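Local coordinates for protein AlkZ (Streptomyces sahachiroi, PDB 5UUJ) that belongs to the AlkZ-like DNA glycosylase family, within the helix-turn-helix clan, and folds as a single chain of many helices and small beta sheets, at residues 72-77 / 174-179; 135-140 / 182-187; 211-216 / 263-268; 94-99 / 202-207; 25-30 / 54-59. All blocks are in the same frame, centred on the assembly; numbering follows the deposited sequence.

Contact 1: 72-77 / 174-179; sequences SLMKTW and VLCHGP
Lys75 and His177 are joined first through the backbone: His177 N donates to Lys75 O at 2.9 Å, and an N-H...O angle of 173° makes the bond nearly straight. Water supplies the other polar links. One molecule accepts from Lys75 N and donates to His177 O, a second bridges Lys75 NZ and His177 ND1, and a third accepts from Thr76 OG1 while donating to Leu175 O.

Ring contacts centre on His177. Lys75 CB makes an off-centre CH-pi contact, 4.3 Å from the imidazole centroid. Trp77 approaches the imidazole edge, its CH2 3.3 Å from His177 NE2, with the planes inclined at 54°.

The apolar part is tight at one point: Met74, modelled as selenomethionine, bends at chi3, and its CE lies 3.3 Å from Cys176 CB, shorter than usual for two carbons. Trp77 CZ3 rests on Leu175 CD1 at 3.9 Å.

The contact joins edge strands of two small antiparallel sheets, 74-77 beside 83-86 and 176-177 beside 186-188; with one direct backbone bond and end-to-end directions 117° apart, they form no continuous sheet. Helix 162-172 touches Thr76, Trp77 and Leu175, while helix 190-194 touches Met74 and Cys176.

Contact 2: 135-140 / 182-187; sequences VLTRDE and GNKITF
Leu136, on a short, weakly bonded edge strand that runs into helix 138-146 through a capping box, pairs antiparallel with Phe187 of strand 186-188, a hydrogen-bonded pair. The pair is closed by two backbone bonds. Leu136 N donates to Phe187 O at 3.1 Å with an N-H...O angle of 169°, and Phe187 N donates to Leu136 O at 2.6 Å with a more bent angle of 159°. Leu136 O is also approached by Thr186 CA, while Phe187 O receives a CA-H...O contact from Val135 CA.

Beside the strand pair, Val135 CG1, anti to its backbone N, presses on Thr186 CB at 3.3 Å, closer than two carbons usually sit. The hydroxyl of Thr186 is engaged elsewhere, hydrogen-bonded to Pro179 O. The Phe187 ring turns its edge to Thr137 and Arg138: CE2 lies 3.9 Å from Arg138 CB, and Arg138 N is near the ring plane.

The capping box is reciprocal. Glu140 N donates to Thr137 OG1 at 3.1 Å, and Thr137 N donates to Glu140 OE1 at 3.2 Å, reaching that oxygen from 35° above the carboxylate plane. Glu140 OE1 has a second partner in the salt bridge to Arg181. A water lies 2.9 Å from Thr137 OG1 and accepts a weak bond from Lys184 NZ.

Strand 186-188 is central in this sheet, between 136-137 and 176-177. Leu131 packs on both Leu136 and Phe187, and the Phe187 ring meets Trp162, the first residue of helix 162-172, nearly at a right angle.

Contact 3: 211-216 / 263-268; sequences VIKAYL and FVLTEH
Leu216 and Leu265 are the apolar centre of this crossing, with Leu216 CB 4.0 Å from Leu265 CG. The leucines share a conformation, each CG lying anti to its own carbonyl carbon and beside the backbone N, but their branches find different partners. Leu216 CD2 approaches Phe263 O at 3.5 Å. Leu265 sends CD1 to within 3.5 Å of Lys213 O and CD2 to 3.8 Å from Lys213 CG, so both branches close on Lys213, on its carbonyl oxygen and its side chain.

Lys213 has a first torsion away from the staggered positions. Further out the chain bends at chi3 (68°), and CE comes 3.7 Å from Glu267 OE1. The NZ to OE1 salt bridge is long, consistent with a loose charge attraction between two exposed side chains. Glu267 carries CG between its backbone N and carbonyl carbon (chi1 61°), which sets CG over the centre of the following His268 ring, 3.9 Å above its plane.

No direct hydrogen bond crosses. Instead a water accepts from Leu265 N, lies at the His268 ring edge near ND1, and donates weakly to Leu216 O.

The axes of 211-216 and 263-265, parts of helix 204-219 and strand 260-265, lie 95° apart in direction and approach to 8.4 Å. The strand is outermost in its sheet; Leu252 of the adjacent strand 252-257 touches both leucines, and helix 238-248 packs against Ile212 and Lys213.

Contact 4: 94-99 / 202-207; sequences YLSLMA and PEPDEA
Ser96 reaches from its helix to the loop residue Pro202, its OG donating to Pro202 O at 2.7 Å. OG stands anti to the backbone N (chi1 176°), which directs it across to that carbonyl. The approach is not axial: the C=O...OG angle is 142°, and the donor is tilted 33° from the carbonyl plane. Nearby, Pro204 CD borders the hydroxyl, 3.8 Å from Ser96 OG; Pro204 N, at 3.4 Å from OG, has no hydrogen to offer.

The apolar half is carried by one branch of Leu97, whose CD1 lies 3.7 Å from Ala207 CB and, three residues earlier, 4.4 Å from Pro204 CB. CD1 also lies 3.5 Å from the backbone oxygen Pro204 O, and Ser96 CB is 4.2 Å from Ala207 CB.

In the next shell, Glu203 occupies the N-cap position, and its O accepts from Ala207 N at 3.1 Å, setting the turn that presents Ala207. The CB of Asp205 leads away from helix 91-100, and its OD1 takes a salt bridge from Lys240 and a hydrogen bond from Trp244 NE1. Leu97 also touches Leu231 of helix 224-232 and, further along helix 204-219, Val211.

The arrangement is a helix start docked on the flank of another helix. Pro204, first residue of helix 204-219, fits the familiar preference of proline for the first turn, where a backbone N-H has no acceptor within the helix.

Contact 5: 25-30 / 54-59; sequences RTQPSA and LRQAAP
Gln56 crosses Gln27 obliquely and reaches Pro28, and each of its side-chain atoms has a neighbour. CB is 3.6 Å from Gln27 NE2. CG, anti to the carbonyl carbon (chi1 -65°), comes within 3.5 Å of Pro28 O, and CD is 3.8 Å from that oxygen. At the tip, NE2 donates to Pro28 O at 3.0 Å, nearly along the C=O axis, with that oxygen close to the Gln56 amide plane; NE2 also makes a weak bond to Ser63. OE1 accepts from Asp60 N, so both ends of the amide are engaged.

Gln27 answers in the other direction. Its OE1 accepts from Ala58 N at 2.8 Å, in plane on a lone pair, and its NE2 donates to Ala58 O at 2.9 Å, from above that carbonyl plane. A backbone bond adds to these: Ala57 N donates to Thr26 O at 2.8 Å, while a water links Arg25 NH1 to Ala57 O. The Arg25 guanidinium has its strongest partner in Glu357.

Neither loop contributes a regular strand here, so side-chain amides do much of the bonding between backbones. Because each amide both donates and accepts, its rotation is fixed. The direct cross-links are uncharged.

Contacts 1 and 2 are neighbours, their centres 12 Å apart, and meet in one sheet through strands 176-177 and 186-188: Gly178 N lies 2.9 Å from Thr186 O, a probable hydrogen bond, and Trp77 CH2 packs on Phe187 CE1 at 3.5 Å. Contact 4 touches contact 1 where Leu95 CD2 meets Trp77 O at 3.6 Å. Contacts 4 and 3 both use helix 204-219, contact 4 at its start and contact 3 further along, and Val211 CB packs on Leu97 CD2 at 3.8 Å. Contact 5 touches contact 1 where Ala30 CB and Leu73 CD1 lie 4.0 Å apart. Contacts 2 and 3 are farthest apart, centres about 38 Å, on opposite sides of the chain's centre.

Contact 1: 72-77 / 174-179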
# COMPACT_ATOMS: atom_id res chain seq x y z
N SER A 72 13.77 9.16 5.67
CA SER A 72 13.03 9.69 4.53
C SER A 72 11.82 8.80 4.23
O SER A 72 11.00 9.12 3.38
CB SER A 72 13.93 9.82 3.29
OG SER A 72 14.56 8.60 2.96
N LEU A 73 11.71 7.69 4.96
CA LEU A 73 10.54 6.81 4.89
C LEU A 73 10.08 6.45 6.30
O LEU A 73 10.90 6.33 7.21
CB LEU A 73 10.85 5.54 4.11
CG LEU A 73 10.95 5.66 2.59
CD1 LEU A 73 11.34 4.32 1.98
CD2 LEU A 73 9.65 6.15 1.99
N MSE A 74 8.77 6.29 6.46
CA MSE A 74 8.21 5.87 7.74
C MSE A 74 7.42 4.58 7.57
O MSE A 74 6.98 4.25 6.47
CB MSE A 74 7.31 6.97 8.33
CG MSE A 74 5.85 6.93 7.88
SE MSE A 74 4.80 8.43 8.57
CE MSE A 74 4.67 7.91 10.44
N LYS A 75 7.28 3.84 8.66
CA LYS A 75 6.45 2.65 8.69
C LYS A 75 5.33 2.85 9.70
O LYS A 75 5.58 3.13 10.87
CB LYS A 75 7.27 1.41 9.04
CG LYS A 75 8.36 1.08 8.03
CD LYS A 75 9.28 -0.03 8.53
CE LYS A 75 8.54 -1.34 8.70
NZ LYS A 75 9.46 -2.46 9.04
N THR A 76 4.10 2.72 9.24
CA THR A 76 2.94 2.86 10.11
C THR A 76 1.72 2.22 9.46
O THR A 76 1.76 1.78 8.31
CB THR A 76 2.65 4.34 10.43
OG1 THR A 76 1.70 4.43 11.49
CG2 THR A 76 2.13 5.09 9.20
N TRP A 77 0.63 2.15 10.22
CA TRP A 77 -0.61 1.56 9.73
C TRP A 77 -1.44 2.62 9.03
O TRP A 77 -1.69 3.69 9.59
CB TRP A 77 -1.38 0.92 10.88
CG TRP A 77 -0.65 -0.24 11.48
CD1 TRP A 77 -0.89 -1.56 11.25
CD2 TRP A 77 0.46 -0.18 12.38
NE1 TRP A 77 -0.01 -2.33 11.96
CE2 TRP A 77 0.84 -1.52 12.66
CE3 TRP A 77 1.18 0.86 12.98
CZ2 TRP A 77 1.89 -1.83 13.52
CZ3 TRP A 77 2.22 0.54 13.83
CH2 TRP A 77 2.57 -0.79 14.09
N VAL A 174 -0.09 9.68 16.23
CA VAL A 174 0.62 9.76 17.50
C VAL A 174 1.59 8.59 17.69
O VAL A 174 2.28 8.52 18.70
CB VAL A 174 -0.35 9.80 18.71
CG1 VAL A 174 -1.25 11.03 18.62
CG2 VAL A 174 -1.19 8.53 18.81
N LEU A 175 1.64 7.67 16.73
CA LEU A 175 2.64 6.61 16.78
C LEU A 175 2.99 6.08 15.40
O LEU A 175 2.19 6.12 14.47
CB LEU A 175 2.18 5.46 17.69
CG LEU A 175 1.07 4.46 17.30
CD1 LEU A 175 1.51 3.42 16.30
CD2 LEU A 175 0.60 3.75 18.56
N CYS A 176 4.23 5.60 15.29
CA CYS A 176 4.73 4.94 14.10
C CYS A 176 5.91 4.10 14.53
O CYS A 176 6.29 4.14 15.70
CB CYS A 176 5.14 5.96 13.03
SG CYS A 176 6.47 7.07 13.55
N HIS A 177 6.49 3.33 13.62
CA HIS A 177 7.68 2.56 13.94
C HIS A 177 8.87 3.48 14.20
O HIS A 177 9.07 4.47 13.50
CB HIS A 177 8.04 1.59 12.81
CG HIS A 177 7.22 0.34 12.79
ND1 HIS A 177 7.73 -0.88 12.42
CD2 HIS A 177 5.91 0.13 13.09
CE1 HIS A 177 6.79 -1.80 12.49
NE2 HIS A 177 5.67 -1.21 12.90
N GLY A 178 9.66 3.13 15.21
CA GLY A 178 10.97 3.72 15.38
C GLY A 178 11.97 2.79 14.73
O GLY A 178 11.59 1.82 14.08
N PRO A 179 13.27 3.08 14.91
CA PRO A 179 14.28 2.14 14.42
C PRO A 179 14.18 0.82 15.18
O PRO A 179 13.92 0.84 16.38
CB PRO A 179 15.61 2.85 14.73
CG PRO A 179 15.24 4.28 15.00
CD PRO A 179 13.87 4.25 15.57
O HOH W 1 8.57 4.85 10.85
O HOH W 2 10.36 -1.93 11.72
O HOH W 3 1.24 7.27 12.34

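Contact 2: 135-140 / 182-187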
# COMPACT_ATOMS: atom_id res chain seq x y z
N VAL A 135 11.79 6.22 22.18
CA VAL A 135 11.61 4.99 21.41
C VAL A 135 11.40 3.81 22.36
O VAL A 135 12.24 3.53 23.21
CB VAL A 135 12.83 4.72 20.50
CG1 VAL A 135 12.64 3.45 19.69
CG2 VAL A 135 13.08 5.90 19.58
N LEU A 136 10.27 3.12 22.21
CA LEU A 136 9.90 2.02 23.10
C LEU A 136 9.39 0.81 22.33
O LEU A 136 8.72 0.95 21.30
CB LEU A 136 8.83 2.47 24.09
CG LEU A 136 9.15 3.63 25.03
CD1 LEU A 136 7.91 4.00 25.84
CD2 LEU A 136 10.30 3.28 25.96
N THR A 137 9.68 -0.38 22.85
CA THR A 137 9.06 -1.60 22.35
C THR A 137 7.59 -1.60 22.73
O THR A 137 7.14 -0.73 23.49
CB THR A 137 9.74 -2.86 22.91
OG1 THR A 137 9.54 -2.92 24.33
CG2 THR A 137 11.24 -2.85 22.61
N ARG A 138 6.83 -2.56 22.22
CA ARG A 138 5.43 -2.70 22.59
C ARG A 138 5.29 -2.89 24.09
O ARG A 138 4.53 -2.19 24.75
CB ARG A 138 4.79 -3.88 21.85
CG ARG A 138 3.38 -4.22 22.31
CD ARG A 138 2.83 -5.42 21.57
NE ARG A 138 3.70 -6.59 21.72
CZ ARG A 138 3.58 -7.51 22.68
NH1 ARG A 138 2.62 -7.42 23.59
NH2 ARG A 138 4.43 -8.53 22.72
N ASP A 139 6.05 -3.85 24.63
CA ASP A 139 5.98 -4.17 26.05
C ASP A 139 6.38 -2.98 26.92
O ASP A 139 5.77 -2.73 27.96
CB ASP A 139 6.86 -5.37 26.37
CG ASP A 139 6.35 -6.66 25.75
OD1 ASP A 139 5.11 -6.84 25.70
OD2 ASP A 139 7.18 -7.49 25.32
N GLU A 140 7.40 -2.25 26.50
CA GLU A 140 7.85 -1.08 27.23
C GLU A 140 6.78 0.00 27.24
O GLU A 140 6.55 0.65 28.27
CB GLU A 140 9.15 -0.54 26.64
CG GLU A 140 10.38 -1.37 26.98
CD GLU A 140 11.65 -0.83 26.34
OE1 GLU A 140 11.55 -0.05 25.37
OE2 GLU A 140 12.74 -1.20 26.82
N GLY A 182 17.57 -4.26 17.50
CA GLY A 182 17.89 -5.62 17.12
C GLY A 182 16.78 -6.17 16.23
O GLY A 182 16.54 -5.65 15.14
N ASN A 183 16.10 -7.20 16.71
CA ASN A 183 15.01 -7.82 15.97
C ASN A 183 13.63 -7.35 16.44
O ASN A 183 12.62 -7.66 15.81
CB ASN A 183 15.10 -9.34 16.08
CG ASN A 183 16.35 -9.90 15.42
OD1 ASN A 183 16.87 -9.31 14.47
ND2 ASN A 183 16.83 -11.03 15.92
N LYS A 184 13.60 -6.61 17.54
CA LYS A 184 12.35 -6.12 18.10
C LYS A 184 11.88 -4.84 17.41
O LYS A 184 12.69 -4.00 17.01
CB LYS A 184 12.49 -5.88 19.60
CG LYS A 184 12.59 -7.16 20.43
CD LYS A 184 12.82 -6.86 21.90
CE LYS A 184 12.84 -8.14 22.72
NZ LYS A 184 13.17 -7.87 24.15
N ILE A 185 10.56 -4.70 17.28
CA ILE A 185 9.95 -3.49 16.74
C ILE A 185 9.80 -2.46 17.85
O ILE A 185 9.52 -2.81 19.00
CB ILE A 185 8.58 -3.79 16.11
CG1 ILE A 185 8.76 -4.60 14.83
CG2 ILE A 185 7.82 -2.50 15.79
CD1 ILE A 185 7.48 -5.22 14.31
N THR A 186 9.99 -1.19 17.50
CA THR A 186 9.82 -0.08 18.44
C THR A 186 8.78 0.90 17.92
O THR A 186 8.48 0.92 16.73
CB THR A 186 11.14 0.68 18.67
OG1 THR A 186 11.54 1.32 17.46
CG2 THR A 186 12.23 -0.26 19.15
N PHE A 187 8.26 1.72 18.83
CA PHE A 187 7.29 2.75 18.49
C PHE A 187 7.81 4.12 18.92
O PHE A 187 8.56 4.23 19.88
CB PHE A 187 5.95 2.48 19.17
CG PHE A 187 5.29 1.20 18.73
CD1 PHE A 187 4.50 1.17 17.60
CD2 PHE A 187 5.47 0.03 19.45
CE1 PHE A 187 3.89 -0.00 17.20
CE2 PHE A 187 4.87 -1.14 19.05
CZ PHE A 187 4.07 -1.16 17.92
O HOH W 4 11.28 -5.13 25.20

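Contact 3: 211-216 / 263-268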
# COMPACT_ATOMS: atom_id res chain seq x y z
N VAL A 211 -5.44 12.85 -1.61
CA VAL A 211 -5.37 11.39 -1.64
C VAL A 211 -5.93 10.87 -2.96
O VAL A 211 -5.33 10.00 -3.59
CB VAL A 211 -6.14 10.78 -0.44
CG1 VAL A 211 -6.19 9.26 -0.53
CG2 VAL A 211 -5.49 11.21 0.87
N ILE A 212 -7.06 11.42 -3.38
CA ILE A 212 -7.70 11.02 -4.63
C ILE A 212 -6.76 11.28 -5.80
O ILE A 212 -6.61 10.44 -6.68
CB ILE A 212 -9.04 11.74 -4.84
CG1 ILE A 212 -10.06 11.26 -3.80
CG2 ILE A 212 -9.60 11.49 -6.24
CD1 ILE A 212 -11.31 12.10 -3.71
N LYS A 213 -6.13 12.46 -5.81
CA LYS A 213 -5.16 12.81 -6.84
C LYS A 213 -4.03 11.80 -6.91
O LYS A 213 -3.68 11.31 -7.98
CB LYS A 213 -4.57 14.20 -6.59
CG LYS A 213 -5.12 15.29 -7.49
CD LYS A 213 -4.22 16.53 -7.49
CE LYS A 213 -2.87 16.26 -8.15
NZ LYS A 213 -2.06 17.49 -8.36
N ALA A 214 -3.45 11.50 -5.75
CA ALA A 214 -2.35 10.55 -5.66
C ALA A 214 -2.78 9.17 -6.13
O ALA A 214 -2.04 8.50 -6.86
CB ALA A 214 -1.82 10.48 -4.23
N TYR A 215 -3.97 8.74 -5.72
CA TYR A 215 -4.47 7.43 -6.10
C TYR A 215 -4.67 7.31 -7.61
O TYR A 215 -4.18 6.37 -8.24
CB TYR A 215 -5.79 7.12 -5.38
CG TYR A 215 -6.36 5.78 -5.77
CD1 TYR A 215 -5.89 4.61 -5.20
CD2 TYR A 215 -7.35 5.69 -6.74
CE1 TYR A 215 -6.40 3.38 -5.57
CE2 TYR A 215 -7.87 4.46 -7.11
CZ TYR A 215 -7.39 3.31 -6.53
OH TYR A 215 -7.90 2.10 -6.90
N LEU A 216 -5.40 8.25 -8.19
CA LEU A 216 -5.69 8.22 -9.62
C LEU A 216 -4.43 8.38 -10.46
O LEU A 216 -4.38 7.95 -11.61
CB LEU A 216 -6.69 9.32 -9.98
CG LEU A 216 -8.11 9.19 -9.41
CD1 LEU A 216 -8.96 10.36 -9.86
CD2 LEU A 216 -8.76 7.87 -9.82
N PHE A 263 -13.14 7.62 -13.38
CA PHE A 263 -12.53 8.95 -13.33
C PHE A 263 -11.01 8.88 -13.51
O PHE A 263 -10.34 8.06 -12.89
CB PHE A 263 -12.84 9.63 -11.99
CG PHE A 263 -14.30 9.93 -11.78
CD1 PHE A 263 -14.95 10.88 -12.56
CD2 PHE A 263 -15.02 9.27 -10.80
CE1 PHE A 263 -16.29 11.16 -12.36
CE2 PHE A 263 -16.36 9.55 -10.59
CZ PHE A 263 -16.99 10.49 -11.38
N VAL A 264 -10.49 9.75 -14.37
CA VAL A 264 -9.05 9.97 -14.47
C VAL A 264 -8.79 11.45 -14.23
O VAL A 264 -9.66 12.28 -14.45
CB VAL A 264 -8.50 9.54 -15.85
CG1 VAL A 264 -8.92 10.52 -16.95
CG2 VAL A 264 -6.99 9.41 -15.80
N LEU A 265 -7.59 11.79 -13.75
CA LEU A 265 -7.21 13.20 -13.63
C LEU A 265 -7.17 13.82 -15.02
O LEU A 265 -6.62 13.23 -15.96
CB LEU A 265 -5.86 13.36 -12.94
CG LEU A 265 -5.79 12.95 -11.47
CD1 LEU A 265 -4.36 12.98 -10.97
CD2 LEU A 265 -6.67 13.85 -10.61
N THR A 266 -7.76 15.00 -15.16
CA THR A 266 -7.82 15.68 -16.44
C THR A 266 -6.42 15.96 -16.98
O THR A 266 -6.19 15.94 -18.18
CB THR A 266 -8.60 17.01 -16.32
OG1 THR A 266 -9.92 16.73 -15.84
CG2 THR A 266 -8.69 17.72 -17.68
N GLU A 267 -5.47 16.20 -16.07
CA GLU A 267 -4.09 16.47 -16.47
C GLU A 267 -3.42 15.25 -17.11
O GLU A 267 -2.35 15.36 -17.69
CB GLU A 267 -3.27 16.95 -15.27
CG GLU A 267 -3.18 15.95 -14.12
CD GLU A 267 -2.23 16.39 -13.03
OE1 GLU A 267 -2.62 16.34 -11.84
OE2 GLU A 267 -1.09 16.79 -13.34
N HIS A 268 -4.06 14.08 -16.99
CA HIS A 268 -3.52 12.84 -17.54
C HIS A 268 -4.36 12.29 -18.69
O HIS A 268 -4.04 11.24 -19.26
CB HIS A 268 -3.41 11.78 -16.44
CG HIS A 268 -2.42 12.11 -15.38
ND1 HIS A 268 -2.57 11.70 -14.07
CD2 HIS A 268 -1.26 12.80 -15.42
CE1 HIS A 268 -1.55 12.14 -13.35
NE2 HIS A 268 -0.74 12.80 -14.15
O HOH W 5 -5.12 10.28 -13.34

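Contact 4: 94-99 / 202-207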
# COMPACT_ATOMS: atom_id res chain seq x y z
N TYR A 94 -3.33 10.82 3.99
CA TYR A 94 -3.74 9.42 4.02
C TYR A 94 -4.28 9.04 5.39
O TYR A 94 -5.34 8.42 5.50
CB TYR A 94 -2.57 8.49 3.67
CG TYR A 94 -2.04 8.66 2.27
CD1 TYR A 94 -2.76 8.22 1.17
CD2 TYR A 94 -0.80 9.24 2.05
CE1 TYR A 94 -2.26 8.37 -0.12
CE2 TYR A 94 -0.29 9.40 0.78
CZ TYR A 94 -1.02 8.96 -0.30
OH TYR A 94 -0.52 9.11 -1.56
N LEU A 95 -3.54 9.40 6.43
CA LEU A 95 -3.90 9.05 7.80
C LEU A 95 -5.20 9.73 8.24
O LEU A 95 -6.02 9.12 8.92
CB LEU A 95 -2.77 9.42 8.76
CG LEU A 95 -1.44 8.66 8.59
CD1 LEU A 95 -0.40 9.19 9.57
CD2 LEU A 95 -1.63 7.16 8.77
N SER A 96 -5.37 10.99 7.85
CA SER A 96 -6.57 11.74 8.18
C SER A 96 -7.82 11.05 7.65
O SER A 96 -8.85 11.00 8.32
CB SER A 96 -6.48 13.16 7.62
OG SER A 96 -7.68 13.88 7.85
N LEU A 97 -7.73 10.51 6.44
CA LEU A 97 -8.86 9.84 5.82
C LEU A 97 -9.17 8.52 6.50
O LEU A 97 -10.33 8.10 6.56
CB LEU A 97 -8.60 9.62 4.32
CG LEU A 97 -9.42 10.50 3.38
CD1 LEU A 97 -9.20 11.98 3.67
CD2 LEU A 97 -9.07 10.19 1.93
N MSE A 98 -8.15 7.86 7.03
CA MSE A 98 -8.35 6.61 7.77
C MSE A 98 -9.03 6.88 9.11
O MSE A 98 -9.93 6.16 9.51
CB MSE A 98 -7.02 5.87 7.99
CG MSE A 98 -6.31 5.43 6.72
SE MSE A 98 -7.45 4.49 5.45
CE MSE A 98 -8.16 3.11 6.65
N ALA A 99 -8.59 7.94 9.79
CA ALA A 99 -9.21 8.33 11.05
C ALA A 99 -10.67 8.69 10.84
O ALA A 99 -11.51 8.46 11.71
CB ALA A 99 -8.45 9.50 11.67
N PRO A 202 -4.16 17.37 8.23
CA PRO A 202 -5.32 18.09 7.70
C PRO A 202 -6.64 17.45 8.09
O PRO A 202 -6.66 16.27 8.47
CB PRO A 202 -5.11 18.01 6.19
CG PRO A 202 -4.46 16.68 6.00
CD PRO A 202 -3.60 16.45 7.22
N GLU A 203 -7.73 18.20 8.00
CA GLU A 203 -9.06 17.63 8.18
C GLU A 203 -9.37 16.77 6.96
O GLU A 203 -8.77 16.94 5.91
CB GLU A 203 -10.11 18.73 8.36
CG GLU A 203 -9.82 19.70 9.50
CD GLU A 203 -9.90 19.05 10.88
OE1 GLU A 203 -10.31 17.87 10.97
OE2 GLU A 203 -9.55 19.72 11.87
N PRO A 204 -10.31 15.82 7.10
CA PRO A 204 -10.60 14.90 6.00
C PRO A 204 -11.04 15.58 4.70
O PRO A 204 -10.64 15.14 3.63
CB PRO A 204 -11.73 14.03 6.56
CG PRO A 204 -11.58 14.10 8.04
CD PRO A 204 -11.09 15.49 8.32
N ASP A 205 -11.84 16.65 4.79
CA ASP A 205 -12.33 17.33 3.60
C ASP A 205 -11.18 17.90 2.76
O ASP A 205 -11.20 17.79 1.53
CB ASP A 205 -13.30 18.46 3.96
CG ASP A 205 -14.66 17.94 4.41
OD1 ASP A 205 -14.99 16.77 4.14
OD2 ASP A 205 -15.40 18.73 5.03
N GLU A 206 -10.20 18.50 3.42
CA GLU A 206 -9.07 19.11 2.72
C GLU A 206 -8.05 18.06 2.26
O GLU A 206 -7.29 18.29 1.32
CB GLU A 206 -8.39 20.13 3.62
CG GLU A 206 -9.32 21.23 4.10
CD GLU A 206 -8.68 22.12 5.15
OE1 GLU A 206 -7.47 21.94 5.42
OE2 GLU A 206 -9.38 22.99 5.71
N ALA A 207 -8.05 16.92 2.94
CA ALA A 207 -7.11 15.84 2.63
C ALA A 207 -7.57 15.00 1.44
O ALA A 207 -6.75 14.51 0.67
CB ALA A 207 -6.94 14.95 3.84

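Contact 5: 25-30 / 54-59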
# COMPACT_ATOMS: atom_id res chain seq x y z
N ARG A 25 11.78 1.58 -17.87
CA ARG A 25 12.55 1.44 -16.64
C ARG A 25 13.40 2.68 -16.35
O ARG A 25 14.13 3.16 -17.21
CB ARG A 25 13.45 0.20 -16.73
CG ARG A 25 12.73 -1.09 -16.37
CD ARG A 25 12.75 -2.09 -17.50
NE ARG A 25 11.93 -3.27 -17.19
CZ ARG A 25 12.37 -4.34 -16.52
NH1 ARG A 25 13.62 -4.40 -16.09
NH2 ARG A 25 11.54 -5.35 -16.30
N THR A 26 13.28 3.18 -15.13
CA THR A 26 14.10 4.28 -14.65
C THR A 26 14.69 3.91 -13.29
O THR A 26 14.52 2.78 -12.83
CB THR A 26 13.29 5.59 -14.51
OG1 THR A 26 12.15 5.37 -13.67
CG2 THR A 26 12.82 6.06 -15.87
N GLN A 27 15.38 4.85 -12.66
CA GLN A 27 16.02 4.60 -11.38
C GLN A 27 15.50 5.54 -10.29
O GLN A 27 16.23 6.38 -9.78
CB GLN A 27 17.54 4.74 -11.50
CG GLN A 27 18.30 4.14 -10.33
CD GLN A 27 18.26 2.62 -10.31
OE1 GLN A 27 17.99 1.98 -11.32
NE2 GLN A 27 18.53 2.05 -9.14
N PRO A 28 14.22 5.39 -9.94
CA PRO A 28 13.67 6.21 -8.85
C PRO A 28 14.22 5.78 -7.50
O PRO A 28 14.58 4.61 -7.31
CB PRO A 28 12.17 5.94 -8.94
CG PRO A 28 12.07 4.57 -9.52
CD PRO A 28 13.22 4.46 -10.48
N SER A 29 14.31 6.72 -6.56
CA SER A 29 14.66 6.39 -5.19
C SER A 29 13.53 5.59 -4.56
O SER A 29 12.43 5.52 -5.10
CB SER A 29 14.94 7.66 -4.39
OG SER A 29 13.74 8.39 -4.18
N ALA A 30 13.80 4.99 -3.40
CA ALA A 30 12.76 4.26 -2.68
C ALA A 30 11.63 5.21 -2.29
O ALA A 30 10.46 4.83 -2.32
CB ALA A 30 13.33 3.58 -1.45
N LEU A 54 12.28 -3.94 -7.81
CA LEU A 54 11.85 -4.34 -9.15
C LEU A 54 11.48 -3.13 -10.00
O LEU A 54 11.45 -3.21 -11.22
CB LEU A 54 10.67 -5.30 -9.07
CG LEU A 54 10.96 -6.72 -8.54
CD1 LEU A 54 9.67 -7.47 -8.31
CD2 LEU A 54 11.85 -7.49 -9.50
N ARG A 55 11.21 -2.00 -9.35
CA ARG A 55 10.84 -0.78 -10.05
C ARG A 55 12.05 0.12 -10.31
O ARG A 55 11.91 1.31 -10.60
CB ARG A 55 9.77 -0.03 -9.24
CG ARG A 55 8.40 -0.68 -9.37
CD ARG A 55 7.38 -0.02 -8.47
NE ARG A 55 6.02 -0.37 -8.87
CZ ARG A 55 5.41 -1.51 -8.55
NH1 ARG A 55 6.04 -2.43 -7.83
NH2 ARG A 55 4.17 -1.73 -8.96
N GLN A 56 13.24 -0.47 -10.21
CA GLN A 56 14.49 0.22 -10.50
C GLN A 56 15.25 -0.51 -11.60
O GLN A 56 15.45 -1.72 -11.52
CB GLN A 56 15.35 0.32 -9.24
CG GLN A 56 14.72 1.17 -8.14
CD GLN A 56 15.38 0.97 -6.79
OE1 GLN A 56 15.87 -0.12 -6.48
NE2 GLN A 56 15.40 2.01 -5.98
N ALA A 57 15.65 0.24 -12.63
CA ALA A 57 16.36 -0.33 -13.78
C ALA A 57 17.56 -1.14 -13.32
O ALA A 57 17.85 -2.21 -13.86
CB ALA A 57 16.80 0.77 -14.73
N ALA A 58 18.26 -0.62 -12.32
CA ALA A 58 19.31 -1.35 -11.62
C ALA A 58 18.84 -1.61 -10.20
O ALA A 58 19.05 -0.77 -9.32
CB ALA A 58 20.62 -0.55 -11.63
N PRO A 59 18.18 -2.76 -9.97
CA PRO A 59 17.59 -3.10 -8.67
C PRO A 59 18.51 -2.83 -7.49
O PRO A 59 19.66 -3.28 -7.46
CB PRO A 59 17.29 -4.59 -8.80
CG PRO A 59 16.99 -4.77 -10.24
CD PRO A 59 17.91 -3.82 -10.97
O HOH W 6 16.31 -3.11 -16.09
O HOH W 7 11.87 1.55 -13.36